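Local coordinates for protein DNA methyltransferase (Nicotiana tabacum, PDB 4ONQ) that probably transfers methyl groups from S-adenosylmethionine to cytosine C5 in DNA, and is represented by its catalytic domain with the inhibitor sinefungin bound, at residues S238-G243 with E264-I269; W164-V167 with K173-P176; G36-Y41 with R343-V348; G229-L234 with V245-L250. The protein carries 5 engineered substitutions. All blocks are in the same frame, centred on the assembly; numbering follows the deposited sequence.

Interaction 1 of 4, residues S238-G243 with E264-I269; sequences SGIGGG and EVNRDI. With SFG (sinefungin), chain C.
The side-chain amide of N266 turns one face onto the G239-I240 backbone, with its two ends employed differently. Above that face sits I240 CG2, 3.6 Å from N266 OD1, while G239 CA lies 3.8 Å from N266 ND2 on the same side. N266 CG stands anti to the carbonyl carbon (chi1 -68°), which brings the amide over G239 and toward the ribose. The foot of the side chain comes nearer still, N266 CB lying 3.2 Å from G239 O. ND2 makes a weak, bent bond to sinefungin O3' (3.2 Å, 127°). E261 OE2 also accepts from ND2, and S206 OG pairs with OD1, so the amide's rotation is fixed from both ends. Trimming N266 to alanine is likely to leave the ribose hydroxyl, S206 and E261 without their shared amide and to open a gap beside I240.

Farther along the helix, I269 CD1 packs 3.9 Å from I240 CG2, the two isoleucines lying side by side. I240 N donates to carboxylate OXT at 3.0 Å (154°), with a weaker bond from G242 N to the second oxygen. A CB on G239 would clash with sinefungin CA, and the positive phi of G239 suits glycine. This glycine-rich turn after a strand is the cofactor-binding motif of class I methyltransferases. Chemically, backbone N-H groups read the carboxylate, while N266 adds a weak bond to the ribose, where E261 is a further ligand partner.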
loop_
_atom_site.group_PDB
_atom_site.type_symbol
_atom_site.label_atom_id
_atom_site.label_comp_id
_atom_site.label_asym_id
_atom_site.label_seq_id
_atom_site.Cartn_x
_atom_site.Cartn_y
_atom_site.Cartn_z
ATOM N N SER A 238 7.935 -6.892 -4.420
ATOM C CA SER A 238 8.002 -6.174 -3.149
ATOM C C SER A 238 8.148 -4.659 -3.256
ATOM O O SER A 238 7.928 -3.949 -2.274
ATOM C CB SER A 238 9.109 -6.756 -2.267
ATOM O OG SER A 238 10.297 -6.949 -3.005
ATOM N N GLY A 239 8.527 -4.176 -4.437
ATOM C CA GLY A 239 8.641 -2.750 -4.698
ATOM C C GLY A 239 9.588 -2.014 -3.767
ATOM O O GLY A 239 10.770 -2.344 -3.673
ATOM N N ILE A 240 9.063 -1.009 -3.077
ATOM C CA ILE A 240 9.854 -0.257 -2.115
ATOM C C ILE A 240 9.658 -0.791 -0.693
ATOM O O ILE A 240 9.962 -0.112 0.293
ATOM C CB ILE A 240 9.547 1.254 -2.171
ATOM C CG1 ILE A 240 8.074 1.525 -1.882
ATOM C CG2 ILE A 240 9.916 1.819 -3.528
ATOM C CD1 ILE A 240 7.744 2.993 -1.869
ATOM N N GLY A 241 9.138 -2.009 -0.598
ATOM C CA GLY A 241 9.088 -2.721 0.664
ATOM C C GLY A 241 8.015 -2.294 1.647
ATOM O O GLY A 241 8.280 -2.196 2.845
ATOM N N GLY A 242 6.804 -2.056 1.153
ATOM C CA GLY A 242 5.682 -1.720 2.015
ATOM C C GLY A 242 5.422 -2.752 3.104
ATOM O O GLY A 242 5.223 -2.401 4.271
ATOM N N GLY A 243 5.438 -4.028 2.727
ATOM C CA GLY A 243 5.219 -5.106 3.677
ATOM C C GLY A 243 6.250 -5.123 4.790
ATOM O O GLY A 243 5.904 -5.174 5.971
ATOM N N GLU A 264 15.712 -2.377 -10.182
ATOM C CA GLU A 264 16.950 -2.208 -9.426
ATOM C C GLU A 264 16.866 -1.010 -8.487
ATOM O O GLU A 264 17.407 -1.014 -7.386
ATOM C CB GLU A 264 18.139 -2.033 -10.370
ATOM C CG GLU A 264 19.471 -1.908 -9.644
ATOM C CD GLU A 264 20.631 -1.621 -10.577
ATOM O OE1 GLU A 264 20.495 -1.858 -11.797
ATOM O OE2 GLU A 264 21.677 -1.150 -10.088
ATOM N N VAL A 265 16.182 0.023 -8.945
ATOM C CA VAL A 265 15.939 1.212 -8.147
ATOM C C VAL A 265 15.162 0.865 -6.856
ATOM O O VAL A 265 15.535 1.292 -5.742
ATOM C CB VAL A 265 15.241 2.271 -9.045
ATOM C CG1 VAL A 265 14.005 2.840 -8.399
ATOM C CG2 VAL A 265 16.236 3.351 -9.479
ATOM N N ASN A 266 14.119 0.045 -6.999
ATOM C CA ASN A 266 13.358 -0.443 -5.846
ATOM C C ASN A 266 14.199 -1.309 -4.899
ATOM O O ASN A 266 14.187 -1.107 -3.675
ATOM C CB ASN A 266 12.112 -1.208 -6.300
ATOM C CG ASN A 266 11.077 -0.308 -6.960
ATOM O OD1 ASN A 266 11.130 0.917 -6.847
ATOM N ND2 ASN A 266 10.120 -0.921 -7.650
ATOM N N ARG A 267 14.925 -2.265 -5.474
ATOM C CA ARG A 267 15.824 -3.132 -4.712
ATOM C C ARG A 267 16.822 -2.331 -3.883
ATOM O O ARG A 267 17.010 -2.590 -2.693
ATOM C CB ARG A 267 16.574 -4.100 -5.635
ATOM C CG ARG A 267 15.711 -5.219 -6.203
ATOM C CD ARG A 267 16.560 -6.339 -6.800
ATOM N NE ARG A 267 17.509 -5.854 -7.801
ATOM C CZ ARG A 267 17.253 -5.781 -9.103
ATOM N NH1 ARG A 267 18.179 -5.327 -9.936
ATOM N NH2 ARG A 267 16.074 -6.160 -9.576
ATOM N N ASP A 268 17.453 -1.350 -4.517
ATOM C CA ASP A 268 18.399 -0.478 -3.834
ATOM C C ASP A 268 17.745 0.340 -2.716
ATOM O O ASP A 268 18.353 0.566 -1.661
ATOM C CB ASP A 268 19.085 0.448 -4.837
ATOM C CG ASP A 268 19.994 -0.301 -5.783
ATOM O OD1 ASP A 268 20.473 -1.389 -5.394
ATOM O OD2 ASP A 268 20.229 0.192 -6.909
ATOM N N ILE A 269 16.516 0.793 -2.954
ATOM C CA ILE A 269 15.782 1.525 -1.928
ATOM C C ILE A 269 15.605 0.648 -0.687
ATOM O O ILE A 269 15.843 1.079 0.460
ATOM C CB ILE A 269 14.402 1.999 -2.452
ATOM C CG1 ILE A 269 14.562 3.254 -3.308
ATOM C CG2 ILE A 269 13.457 2.290 -1.307
ATOM C CD1 ILE A 269 13.377 3.528 -4.207
HETATM N N SFG C . 4.389 -3.921 -3.073
HETATM C CA SFG C . 5.148 -2.794 -3.643
HETATM C C SFG C . 5.252 -1.735 -2.548
HETATM O O SFG C . 4.585 -1.909 -1.507
HETATM O OXT SFG C . 6.061 -0.805 -2.754
HETATM C CB SFG C . 4.416 -2.307 -4.907
HETATM C CG SFG C . 4.569 -3.474 -5.879
HETATM C CD SFG C . 3.936 -3.442 -7.286
HETATM N NE SFG C . 2.473 -3.366 -7.258
HETATM C "C5'" SFG C . 4.495 -4.753 -7.869
HETATM C "C4'" SFG C . 5.994 -4.355 -7.854
HETATM O "O4'" SFG C . 5.992 -5.270 -9.045
HETATM C "C3'" SFG C . 6.850 -3.379 -8.652
HETATM O "O3'" SFG C . 8.191 -3.381 -8.191
HETATM C "C2'" SFG C . 6.728 -3.871 -10.040
HETATM O "O2'" SFG C . 7.689 -3.206 -10.866
HETATM C "C1'" SFG C . 7.318 -5.234 -9.593
HETATM N N9 SFG C . 7.408 -6.149 -10.757
HETATM C C8 SFG C . 6.979 -6.012 -12.001
HETATM N N7 SFG C . 7.262 -7.130 -12.665
HETATM C C5 SFG C . 7.851 -7.981 -11.825
HETATM C C6 SFG C . 8.327 -9.221 -11.990
HETATM N N6 SFG C . 8.212 -9.749 -13.206
HETATM N N1 SFG C . 8.894 -9.911 -10.993
HETATM C C2 SFG C . 8.988 -9.306 -9.739
HETATM N N3 SFG C . 8.485 -8.010 -9.594
HETATM C C4 SFG C . 7.904 -7.385 -10.634
#

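Interaction 2 of 4, residues W164-V167 with K173-P176; sequences WNLV and KVAP
V167 and A175 form an antiparallel hydrogen-bonded pair, V167 N giving to A175 O at 2.9 Å and nearly straight (170°), and A175 N returning a more bent bond to V167 O at 2.9 Å (147°). CA-H...O contacts flank this pair, the tighter from V174 CA to V167 O at 3.2 Å.

Among the side chains, L166 does most of the bridging. It crosses V174 at a slant, L166 CB lying 4.1 Å from V174 CB. Its two methyls then part company: CD1 goes toward V174 CG2, while L166 CD2 leans on the proline ring of P176, 3.6 Å from P176 N. Both L166 and V174 also reach I138, so helix 132-143 covers this side of the strands. V167 and A175 point to the other face, where V167 meets W113 and L122 and A175 touches V169. V167 CG2, held between the backbone N and carbonyl carbon (chi1 of CG1 -64°), comes within 3.5 Å of A175 O. P176, lacking an N-H, cannot continue the donor pattern beyond A175.

Such reciprocal bonding across a short connection marks a two-stranded beta hairpin, here formed by strands 166-170 and 173-176, apart from the main sheet of the methyltransferase domain.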
loop_
_atom_site.group_PDB
_atom_site.type_symbol
_atom_site.label_atom_id
_atom_site.label_comp_id
_atom_site.label_asym_id
_atom_site.label_seq_id
_atom_site.Cartn_x
_atom_site.Cartn_y
_atom_site.Cartn_z
ATOM N N TRP A 164 -5.981 15.054 -10.476
ATOM C CA TRP A 164 -4.526 15.050 -10.382
ATOM C C TRP A 164 -4.001 15.174 -8.956
ATOM O O TRP A 164 -2.792 15.262 -8.753
ATOM C CB TRP A 164 -3.946 16.176 -11.241
ATOM C CG TRP A 164 -4.138 15.949 -12.700
ATOM C CD1 TRP A 164 -5.160 16.413 -13.475
ATOM C CD2 TRP A 164 -3.291 15.186 -13.564
ATOM N NE1 TRP A 164 -4.993 15.996 -14.774
ATOM C CE2 TRP A 164 -3.854 15.241 -14.854
ATOM C CE3 TRP A 164 -2.099 14.477 -13.375
ATOM C CZ2 TRP A 164 -3.278 14.601 -15.947
ATOM C CZ3 TRP A 164 -1.524 13.848 -14.465
ATOM C CH2 TRP A 164 -2.115 13.912 -15.733
ATOM N N ASN A 165 -4.904 15.176 -7.979
ATOM C CA ASN A 165 -4.520 15.340 -6.581
ATOM C C ASN A 165 -3.685 16.603 -6.363
ATOM O O ASN A 165 -2.593 16.557 -5.794
ATOM C CB ASN A 165 -3.794 14.097 -6.060
ATOM C CG ASN A 165 -4.752 13.043 -5.527
ATOM O OD1 ASN A 165 -5.868 13.358 -5.119
ATOM N ND2 ASN A 165 -4.315 11.787 -5.519
ATOM N N LEU A 166 -4.207 17.731 -6.834
ATOM C CA LEU A 166 -3.545 19.011 -6.647
ATOM C C LEU A 166 -3.954 19.614 -5.315
ATOM O O LEU A 166 -5.103 19.504 -4.906
ATOM C CB LEU A 166 -3.894 19.955 -7.791
ATOM C CG LEU A 166 -3.529 19.393 -9.161
ATOM C CD1 LEU A 166 -4.016 20.320 -10.246
ATOM C CD2 LEU A 166 -2.029 19.175 -9.281
ATOM N N VAL A 167 -3.003 20.238 -4.632
ATOM C CA VAL A 167 -3.261 20.837 -3.335
ATOM C C VAL A 167 -2.895 22.314 -3.390
ATOM O O VAL A 167 -2.020 22.709 -4.150
ATOM C CB VAL A 167 -2.452 20.129 -2.230
ATOM C CG1 VAL A 167 -2.907 18.671 -2.088
ATOM C CG2 VAL A 167 -0.957 20.192 -2.537
ATOM N N LYS A 173 -2.396 29.406 -6.318
ATOM C CA LYS A 173 -1.381 28.399 -6.620
ATOM C C LYS A 173 -1.729 27.006 -6.116
ATOM O O LYS A 173 -1.725 26.752 -4.908
ATOM C CB LYS A 173 -0.023 28.815 -6.061
ATOM C CG LYS A 173 0.442 30.180 -6.528
ATOM C CD LYS A 173 1.913 30.382 -6.227
ATOM C CE LYS A 173 2.171 30.254 -4.734
ATOM N NZ LYS A 173 3.628 30.225 -4.460
ATOM N N VAL A 174 -2.026 26.105 -7.048
ATOM C CA VAL A 174 -2.117 24.693 -6.718
ATOM C C VAL A 174 -0.857 24.012 -7.197
ATOM O O VAL A 174 -0.167 24.507 -8.091
ATOM C CB VAL A 174 -3.325 23.992 -7.368
ATOM C CG1 VAL A 174 -4.627 24.474 -6.745
ATOM C CG2 VAL A 174 -3.312 24.200 -8.866
ATOM N N ALA A 175 -0.568 22.861 -6.606
ATOM C CA ALA A 175 0.638 22.118 -6.926
ATOM C C ALA A 175 0.374 20.632 -6.792
ATOM O O ALA A 175 -0.460 20.213 -5.994
ATOM C CB ALA A 175 1.765 22.541 -5.999
ATOM N N PRO A 176 1.079 19.824 -7.581
ATOM C CA PRO A 176 1.023 18.393 -7.278
ATOM C C PRO A 176 1.753 18.115 -5.962
ATOM O O PRO A 176 2.569 18.937 -5.533
ATOM C CB PRO A 176 1.768 17.756 -8.453
ATOM C CG PRO A 176 2.698 18.845 -8.947
ATOM C CD PRO A 176 1.984 20.142 -8.700
#

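Interaction 3 of 4, residues G36-Y41 with R343-V348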
loop_
_atom_site.group_PDB
_atom_site.type_symbol
_atom_site.label_atom_id
_atom_site.label_comp_id
_atom_site.label_asym_id
_atom_site.label_seq_id
_atom_site.Cartn_x
_atom_site.Cartn_y
_atom_site.Cartn_z
ATOM N N GLY A 36 -3.516 -23.542 7.491
ATOM C CA GLY A 36 -2.170 -24.074 7.560
ATOM C C GLY A 36 -1.120 -23.038 7.214
ATOM O O GLY A 36 -1.431 -22.004 6.625
ATOM N N PRO A 37 0.134 -23.304 7.599
ATOM C CA PRO A 37 1.271 -22.470 7.200
ATOM C C PRO A 37 1.573 -22.672 5.721
ATOM O O PRO A 37 1.416 -23.786 5.219
ATOM C CB PRO A 37 2.423 -23.023 8.046
ATOM C CG PRO A 37 1.772 -23.770 9.160
ATOM C CD PRO A 37 0.525 -24.337 8.568
ATOM N N PRO A 38 2.015 -21.614 5.025
ATOM C CA PRO A 38 2.314 -20.284 5.558
ATOM C C PRO A 38 1.088 -19.386 5.582
ATOM O O PRO A 38 0.033 -19.772 5.075
ATOM C CB PRO A 38 3.282 -19.733 4.520
ATOM C CG PRO A 38 2.749 -20.282 3.239
ATOM C CD PRO A 38 2.250 -21.676 3.571
ATOM N N PHE A 39 1.233 -18.204 6.175
ATOM C CA PHE A 39 0.233 -17.155 6.036
ATOM C C PHE A 39 0.466 -16.463 4.705
ATOM O O PHE A 39 1.610 -16.282 4.290
ATOM C CB PHE A 39 0.341 -16.140 7.172
ATOM C CG PHE A 39 -0.259 -16.610 8.463
ATOM C CD1 PHE A 39 -1.630 -16.751 8.591
ATOM C CD2 PHE A 39 0.545 -16.904 9.553
ATOM C CE1 PHE A 39 -2.190 -17.176 9.780
ATOM C CE2 PHE A 39 -0.009 -17.333 10.746
ATOM C CZ PHE A 39 -1.379 -17.468 10.859
ATOM N N PHE A 40 -0.605 -16.087 4.019
ATOM C CA PHE A 40 -0.432 -15.354 2.774
ATOM C C PHE A 40 -1.311 -14.120 2.708
ATOM O O PHE A 40 -2.396 -14.080 3.288
ATOM C CB PHE A 40 -0.618 -16.248 1.542
ATOM C CG PHE A 40 -2.049 -16.560 1.215
ATOM C CD1 PHE A 40 -2.781 -15.732 0.375
ATOM C CD2 PHE A 40 -2.655 -17.700 1.718
ATOM C CE1 PHE A 40 -4.097 -16.025 0.060
ATOM C CE2 PHE A 40 -3.974 -17.999 1.405
ATOM C CZ PHE A 40 -4.694 -17.160 0.572
ATOM N N TYR A 41 -0.822 -13.119 1.991
ATOM C CA TYR A 41 -1.473 -11.828 1.907
ATOM C C TYR A 41 -1.325 -11.334 0.475
ATOM O O TYR A 41 -0.213 -11.101 0.007
ATOM C CB TYR A 41 -0.794 -10.869 2.883
ATOM C CG TYR A 41 -1.488 -9.546 3.101
ATOM C CD1 TYR A 41 -2.537 -9.424 4.021
ATOM C CD2 TYR A 41 -1.067 -8.403 2.415
ATOM C CE1 TYR A 41 -3.155 -8.198 4.234
ATOM C CE2 TYR A 41 -1.670 -7.182 2.615
ATOM C CZ TYR A 41 -2.711 -7.079 3.519
ATOM O OH TYR A 41 -3.292 -5.847 3.711
ATOM N N ARG A 343 1.357 -19.781 -8.272
ATOM C CA ARG A 343 2.277 -20.895 -8.474
ATOM C C ARG A 343 3.257 -20.979 -7.315
ATOM O O ARG A 343 3.472 -22.047 -6.732
ATOM C CB ARG A 343 3.054 -20.703 -9.778
ATOM C CG ARG A 343 3.888 -21.901 -10.200
ATOM C CD ARG A 343 4.947 -21.516 -11.231
ATOM N NE ARG A 343 6.175 -21.037 -10.599
ATOM C CZ ARG A 343 6.715 -19.841 -10.812
ATOM N NH1 ARG A 343 6.142 -18.991 -11.655
ATOM N NH2 ARG A 343 7.833 -19.499 -10.189
ATOM N N ILE A 344 3.841 -19.837 -6.973
ATOM C CA ILE A 344 4.852 -19.797 -5.923
ATOM C C ILE A 344 4.278 -20.084 -4.535
ATOM O O ILE A 344 4.860 -20.858 -3.765
ATOM C CB ILE A 344 5.623 -18.468 -5.951
ATOM C CG1 ILE A 344 6.472 -18.412 -7.219
ATOM C CG2 ILE A 344 6.485 -18.307 -4.715
ATOM C CD1 ILE A 344 7.464 -17.298 -7.235
ATOM N N LEU A 345 3.138 -19.475 -4.221
ATOM C CA LEU A 345 2.481 -19.733 -2.942
ATOM C C LEU A 345 2.192 -21.225 -2.811
ATOM O O LEU A 345 2.455 -21.834 -1.771
ATOM C CB LEU A 345 1.191 -18.919 -2.809
ATOM C CG LEU A 345 0.271 -19.266 -1.634
ATOM C CD1 LEU A 345 1.009 -19.187 -0.310
ATOM C CD2 LEU A 345 -0.941 -18.354 -1.615
ATOM N N ASP A 346 1.681 -21.815 -3.885
ATOM C CA ASP A 346 1.365 -23.235 -3.876
ATOM C C ASP A 346 2.610 -24.100 -3.678
ATOM O O ASP A 346 2.588 -25.051 -2.894
ATOM C CB ASP A 346 0.616 -23.639 -5.146
ATOM C CG ASP A 346 -0.035 -24.997 -5.019
ATOM O OD1 ASP A 346 0.458 -25.958 -5.648
ATOM O OD2 ASP A 346 -1.029 -25.106 -4.268
ATOM N N LEU A 347 3.692 -23.776 -4.382
ATOM C CA LEU A 347 4.954 -24.486 -4.184
ATOM C C LEU A 347 5.396 -24.434 -2.719
ATOM O O LEU A 347 5.774 -25.458 -2.142
ATOM C CB LEU A 347 6.051 -23.916 -5.088
ATOM C CG LEU A 347 6.070 -24.362 -6.551
ATOM C CD1 LEU A 347 6.911 -23.411 -7.385
ATOM C CD2 LEU A 347 6.607 -25.779 -6.662
ATOM N N VAL A 348 5.327 -23.246 -2.118
ATOM C CA VAL A 348 5.749 -23.056 -0.727
ATOM C C VAL A 348 4.890 -23.856 0.263
ATOM O O VAL A 348 5.419 -24.530 1.162
ATOM C CB VAL A 348 5.752 -21.552 -0.333
ATOM C CG1 VAL A 348 5.912 -21.387 1.166
ATOM C CG2 VAL A 348 6.854 -20.804 -1.074
#
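P38, which follows a cis peptide bond, begins the contact with its ring: P38 CG lies 3.9 Å from V348 CG1 and 4.1 Å from L345 CD1, bridging residues one turn apart on the helix. Its ring slants across both side chains, while P38 O accepts from N85 ND2. F39 next points away from the helix and bonds through its backbone to D308 and V310, tying the strand into the main sheet.

F40 turns back toward the helix. With CG placed between its own N and carbonyl carbon (chi1 77°), the ring offers a face to L345, whose CD2 stands 3.8 Å from the ring centroid and 22° off the normal. This CH-pi contact is displaced toward the ring's root, F40 CG being 3.5 Å from L345 CD2. The other branch, L345 CD1, rests 3.8 Å from F40 CB, so the forked leucine spans ring and stem at about a right angle. A serine in place of L345 would probably leave the F40 face and the P38 ring without their shared partner, opening a gap between strand and helix.

Helix 337-352, near the C-terminus, packs on one face of the mixed sheet of the Rossmann-like methyltransferase domain, L345 also touching V310 of the next strand. Between these two segments the fit is apolar and CH-pi in kind: shape and burial, rather than directional polar bonds, hold the two ends of the domain together here.

Interaction 4 of 4, residues G229-L234 with V245-L250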
loop_
_atom_site.group_PDB
_atom_site.type_symbol
_atom_site.label_atom_id
_atom_site.label_comp_id
_atom_site.label_asym_id
_atom_site.label_seq_id
_atom_site.Cartn_x
_atom_site.Cartn_y
_atom_site.Cartn_z
ATOM N N GLY A 229 10.194 -15.172 17.730
ATOM C CA GLY A 229 11.479 -15.588 17.230
ATOM C C GLY A 229 11.891 -14.775 16.036
ATOM O O GLY A 229 13.009 -14.818 15.586
ATOM N N GLY A 230 10.943 -14.046 15.492
ATOM C CA GLY A 230 11.162 -13.366 14.252
ATOM C C GLY A 230 10.491 -14.124 13.150
ATOM O O GLY A 230 10.158 -15.266 13.265
ATOM N N ILE A 231 10.301 -13.443 12.064
ATOM C CA ILE A 231 9.488 -13.957 11.015
ATOM C C ILE A 231 10.289 -14.103 9.730
ATOM O O ILE A 231 11.210 -13.370 9.494
ATOM C CB ILE A 231 8.208 -13.104 10.898
ATOM C CG1 ILE A 231 7.096 -13.867 10.273
ATOM C CG2 ILE A 231 8.411 -11.815 10.155
ATOM C CD1 ILE A 231 5.867 -13.021 10.165
ATOM N N ASN A 232 9.961 -15.117 8.951
ATOM C CA ASN A 232 10.570 -15.355 7.662
ATOM C C ASN A 232 9.575 -14.987 6.600
ATOM O O ASN A 232 8.496 -15.457 6.620
ATOM C CB ASN A 232 10.910 -16.821 7.533
ATOM C CG ASN A 232 12.253 -17.173 8.102
ATOM O OD1 ASN A 232 13.006 -16.330 8.490
ATOM N ND2 ASN A 232 12.554 -18.436 8.126
ATOM N N VAL A 233 9.942 -14.127 5.673
ATOM C CA VAL A 233 8.967 -13.575 4.746
ATOM C C VAL A 233 9.366 -13.803 3.299
ATOM O O VAL A 233 10.497 -13.519 2.905
ATOM C CB VAL A 233 8.804 -12.057 4.949
ATOM C CG1 VAL A 233 7.707 -11.523 4.047
ATOM C CG2 VAL A 233 8.510 -11.746 6.403
ATOM N N LEU A 234 8.437 -14.326 2.509
ATOM C CA LEU A 234 8.599 -14.315 1.068
ATOM C C LEU A 234 7.819 -13.124 0.532
ATOM O O LEU A 234 6.589 -13.153 0.478
ATOM C CB LEU A 234 8.101 -15.611 0.438
ATOM C CG LEU A 234 8.317 -15.697 -1.079
ATOM C CD1 LEU A 234 9.760 -15.396 -1.406
ATOM C CD2 LEU A 234 7.932 -17.062 -1.633
ATOM N N VAL A 245 8.197 -2.775 5.809
ATOM C CA VAL A 245 8.079 -1.579 6.629
ATOM C C VAL A 245 6.902 -1.702 7.588
ATOM O O VAL A 245 6.978 -1.260 8.732
ATOM C CB VAL A 245 7.939 -0.311 5.761
ATOM C CG1 VAL A 245 7.622 0.907 6.615
ATOM C CG2 VAL A 245 9.214 -0.082 4.971
ATOM N N ALA A 246 5.820 -2.313 7.120
ATOM C CA ALA A 246 4.675 -2.581 7.981
ATOM C C ALA A 246 5.073 -3.501 9.146
ATOM O O ALA A 246 4.815 -3.186 10.304
ATOM C CB ALA A 246 3.531 -3.182 7.177
ATOM N N LEU A 247 5.709 -4.629 8.835
ATOM C CA LEU A 247 6.174 -5.552 9.868
ATOM C C LEU A 247 7.136 -4.873 10.828
ATOM O O LEU A 247 7.099 -5.111 12.036
ATOM C CB LEU A 247 6.863 -6.762 9.244
ATOM C CG LEU A 247 5.981 -7.630 8.350
ATOM C CD1 LEU A 247 6.840 -8.619 7.572
ATOM C CD2 LEU A 247 4.928 -8.350 9.187
ATOM N N TYR A 248 8.001 -4.026 10.288
ATOM C CA TYR A 248 8.989 -3.335 11.106
ATOM C C TYR A 248 8.335 -2.346 12.062
ATOM O O TYR A 248 8.709 -2.259 13.231
ATOM C CB TYR A 248 10.016 -2.630 10.229
ATOM C CG TYR A 248 10.935 -1.700 10.985
ATOM C CD1 TYR A 248 11.999 -2.194 11.725
ATOM C CD2 TYR A 248 10.740 -0.323 10.951
ATOM C CE1 TYR A 248 12.848 -1.345 12.413
ATOM C CE2 TYR A 248 11.582 0.534 11.631
ATOM C CZ TYR A 248 12.637 0.017 12.358
ATOM O OH TYR A 248 13.478 0.867 13.041
ATOM N N ARG A 249 7.350 -1.606 11.575
ATOM C CA ARG A 249 6.691 -0.612 12.414
ATOM C C ARG A 249 5.835 -1.289 13.474
ATOM O O ARG A 249 5.538 -0.705 14.516
ATOM C CB ARG A 249 5.860 0.345 11.562
ATOM C CG ARG A 249 6.710 1.190 10.632
ATOM C CD ARG A 249 5.892 2.230 9.908
ATOM N NE ARG A 249 5.251 3.163 10.833
ATOM C CZ ARG A 249 4.281 4.001 10.484
ATOM N NH1 ARG A 249 3.837 4.020 9.230
ATOM N NH2 ARG A 249 3.754 4.811 11.392
ATOM N N LEU A 250 5.456 -2.533 13.196
ATOM C CA LEU A 250 4.666 -3.336 14.115
ATOM C C LEU A 250 5.546 -3.883 15.230
ATOM O O LEU A 250 5.051 -4.396 16.233
ATOM C CB LEU A 250 3.997 -4.491 13.370
ATOM C CG LEU A 250 2.748 -4.155 12.557
ATOM C CD1 LEU A 250 2.327 -5.329 11.688
ATOM C CD2 LEU A 250 1.630 -3.760 13.485
#
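L247 CD1 gathers the apolar contacts, meeting V233 CG2 at 3.7 Å, the two side chains reaching toward each other tip to tip, and standing 4.4 Å from I231 CG2 in a looser approach. V233 and I231 lie two residues apart on the strand and point to the same side, so a single leucine branch addresses both. The torsions explain the reach: L247 has CG anti to its carbonyl carbon (chi1 -62°) and an extended second torsion (168°), which carries CD1 well out from the helix. L254 of the neighbouring strand and L220 of helix 213-220 also touch L247, enclosing the same leucine.

Backbone hydrogen bonds run within the helix and between strands of the sheet. R249 N to V245 O, at 2.9 Å, keeps the helical turn, and V233 pairs with T256 and V258 in the adjoining parallel strand 254-260.

Polar side-chain bonds sit elsewhere. N232, between the two inward-facing residues, uses its ND2 on the carbonyls of F304 and G306.

Strand 231-236, helix 242-249 and strand 254-260 form a beta-alpha-beta unit, the recurring element of the Rossmann-like methyltransferase fold, and L247 packs the crossover helix against both of its strands. Chemically the join is nondirectional: branched aliphatic side chains meet through dispersion and exclusion of water, while hydrogen bonding falls to the backbones of sheet and helix and to N232, which lies outside this contact.

Interactions 1 and 4 meet on helix 242-249, their segments adjoining in sequence and their centres about 15 Å apart. Interaction 1 joins the start of that helix, facing the sinefungin carboxylate, to the next helix, 264-276; in interaction 4 its later turns pack on the strand. Interaction 3 lies on the face of the sheet to which L234 turns, away from L247: L234 CD2 packs 3.6 Å from I344 CG2 and 3.9 Å from V348 CG2. The side chain of V233 is about 11 Å from sinefungin, so interaction 4 lies outside the ligand pocket that interaction 1 lines. Interaction 2, a separate hairpin, lies remote, its centre about 27 Å from that of interaction 1 and 42 Å from that of interaction 3.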